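Local atomic coordinates of ribose-phosphate pyrophosphokinase (PDB entry 5MP7), a protein that probably makes phosphoribosyl pyrophosphate by transferring the pyrophosphoryl group of ATP to ribose 5-phosphate, a magnesium-dependent step that supplies nucleotide biosynthesis. Residues A[116-121]-A[143-148]. Residues are numbered along the deposited sequence; the frame is centred on the assembly and turned at random.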
loop_
_atom_site.group_PDB
_atom_site.type_symbol
_atom_site.label_atom_id
_atom_site.label_comp_id
_atom_site.label_asym_id
_atom_site.label_seq_id
_atom_site.Cartn_x
_atom_site.Cartn_y
_atom_site.Cartn_z
ATOM N N SER A 116 -19.468 28.392 47.673
ATOM C CA SER A 116 -19.634 26.972 47.369
ATOM C C SER A 116 -20.307 26.164 48.463
ATOM O O SER A 116 -20.966 25.187 48.161
ATOM C CB SER A 116 -18.300 26.368 47.071
ATOM O OG SER A 116 -17.887 26.847 45.843
ATOM N N ALA A 117 -20.110 26.545 49.723
ATOM C CA ALA A 117 -20.751 25.852 50.835
ATOM C C ALA A 117 -22.270 26.006 50.765
ATOM O O ALA A 117 -23.002 25.104 51.139
ATOM C CB ALA A 117 -20.232 26.372 52.155
ATOM N N ARG A 118 -22.730 27.164 50.301
ATOM C CA ARG A 118 -24.157 27.406 50.133
ATOM C C ARG A 118 -24.677 26.599 48.928
ATOM O O ARG A 118 -25.778 26.057 48.970
ATOM C CB ARG A 118 -24.463 28.918 50.007
ATOM C CG ARG A 118 -25.884 29.270 49.536
ATOM C CD ARG A 118 -26.934 28.717 50.466
ATOM N NE ARG A 118 -28.308 28.702 49.998
ATOM C CZ ARG A 118 -29.237 29.635 50.199
ATOM N NH1 ARG A 118 -30.470 29.404 49.777
ATOM N NH2 ARG A 118 -28.979 30.801 50.786
ATOM N N LEU A 119 -23.882 26.504 47.872
ATOM C CA LEU A 119 -24.289 25.719 46.698
ATOM C C LEU A 119 -24.463 24.248 47.054
ATOM O O LEU A 119 -25.419 23.647 46.642
ATOM C CB LEU A 119 -23.282 25.848 45.558
ATOM C CG LEU A 119 -23.529 25.019 44.300
ATOM C CD1 LEU A 119 -24.755 25.499 43.560
ATOM C CD2 LEU A 119 -22.291 25.059 43.424
ATOM N N VAL A 120 -23.578 23.695 47.880
ATOM C CA VAL A 120 -23.714 22.313 48.338
ATOM C C VAL A 120 -25.030 22.079 49.065
ATOM O O VAL A 120 -25.703 21.070 48.835
ATOM C CB VAL A 120 -22.544 21.917 49.237
ATOM C CG1 VAL A 120 -22.792 20.598 49.973
ATOM C CG2 VAL A 120 -21.276 21.789 48.415
ATOM N N ALA A 121 -25.400 22.982 49.966
ATOM C CA ALA A 121 -26.675 22.842 50.677
ATOM C C ALA A 121 -27.870 22.895 49.735
ATOM O O ALA A 121 -28.805 22.156 49.935
ATOM C CB ALA A 121 -26.821 23.891 51.776
ATOM N N GLN A 143 -24.840 26.186 59.194
ATOM C CA GLN A 143 -26.110 25.678 59.655
ATOM C C GLN A 143 -27.310 26.466 59.048
ATOM O O GLN A 143 -28.322 25.891 58.690
ATOM C CB GLN A 143 -26.097 25.753 61.171
ATOM C CG GLN A 143 -27.106 24.921 61.908
ATOM C CD GLN A 143 -26.925 25.040 63.419
ATOM O OE1 GLN A 143 -26.616 26.126 63.954
ATOM N NE2 GLN A 143 -27.131 23.935 64.117
ATOM N N GLY A 144 -27.161 27.761 58.845
ATOM C CA GLY A 144 -28.179 28.549 58.158
ATOM C C GLY A 144 -28.241 28.481 56.628
ATOM O O GLY A 144 -29.138 29.080 56.029
ATOM N N PHE A 145 -27.337 27.743 55.996
ATOM C CA PHE A 145 -27.328 27.608 54.553
ATOM C C PHE A 145 -28.357 26.676 54.006
ATOM O O PHE A 145 -28.597 26.677 52.818
ATOM C CB PHE A 145 -25.965 27.137 54.068
ATOM C CG PHE A 145 -24.885 28.177 54.132
ATOM C CD1 PHE A 145 -25.106 29.452 54.625
ATOM C CD2 PHE A 145 -23.623 27.851 53.702
ATOM C CE1 PHE A 145 -24.077 30.376 54.694
ATOM C CE2 PHE A 145 -22.598 28.765 53.761
ATOM C CZ PHE A 145 -22.827 30.043 54.249
ATOM N N PHE A 146 -28.947 25.857 54.851
ATOM C CA PHE A 146 -29.898 24.827 54.429
ATOM C C PHE A 146 -31.295 25.182 54.955
ATOM O O PHE A 146 -31.436 25.542 56.119
ATOM C CB PHE A 146 -29.433 23.477 54.964
ATOM C CG PHE A 146 -30.268 22.328 54.519
ATOM C CD1 PHE A 146 -30.165 21.855 53.219
ATOM C CD2 PHE A 146 -31.158 21.723 55.395
ATOM C CE1 PHE A 146 -30.918 20.786 52.800
ATOM C CE2 PHE A 146 -31.932 20.655 54.979
ATOM C CZ PHE A 146 -31.804 20.177 53.683
ATOM N N ASP A 147 -32.305 25.104 54.079
ATOM C CA ASP A 147 -33.664 25.447 54.445
ATOM C C ASP A 147 -34.344 24.247 55.148
ATOM O O ASP A 147 -35.181 23.568 54.580
ATOM C CB ASP A 147 -34.453 25.883 53.211
ATOM C CG ASP A 147 -35.955 26.177 53.533
ATOM O OD1 ASP A 147 -36.258 26.843 54.574
ATOM O OD2 ASP A 147 -36.824 25.745 52.729
ATOM N N GLY A 148 -33.973 23.994 56.384
ATOM C CA GLY A 148 -34.439 22.807 57.063
ATOM C C GLY A 148 -33.532 22.486 58.229
ATOM O O GLY A 148 -32.559 23.182 58.453
#
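F145 lays its ring against the first turn of helix 116-127, where it meets the side chains of A117 and R118. With CG anti to the carbonyl carbon (chi1 -73°), the ring starts off toward the helix and its CD2-CE2 side meets both residues. Over one face sits R118 CB, 4.2 Å from the ring centroid and 22° off the normal, a CH-pi contact offset toward the rim; A117 CB meets the edge in the ring plane, 3.7 Å from F145 CE2. The F145 carbonyl O lies over a face of the R118 guanidinium, 3.5 Å from NE, but the angle is too poor for a hydrogen bond; NE instead forms a salt bridge with D122. A121 CB comes to 3.5 Å from the O of F145. The contact thus packs the loop between parallel strands 131-135 and 150-153 on a helix of the N-terminal, PRTase-like domain. The A117 side chain lies about 6 Å from that of Q105, a predicted ATP-binding residue, and the backbones of the two are hydrogen-bonded. F146 presents its ring edge to the carbonyl O of A121, which lies in the ring plane 3.6 Å from F146 CD1. F146 CB also packs on A121 CB, at 4.1 Å.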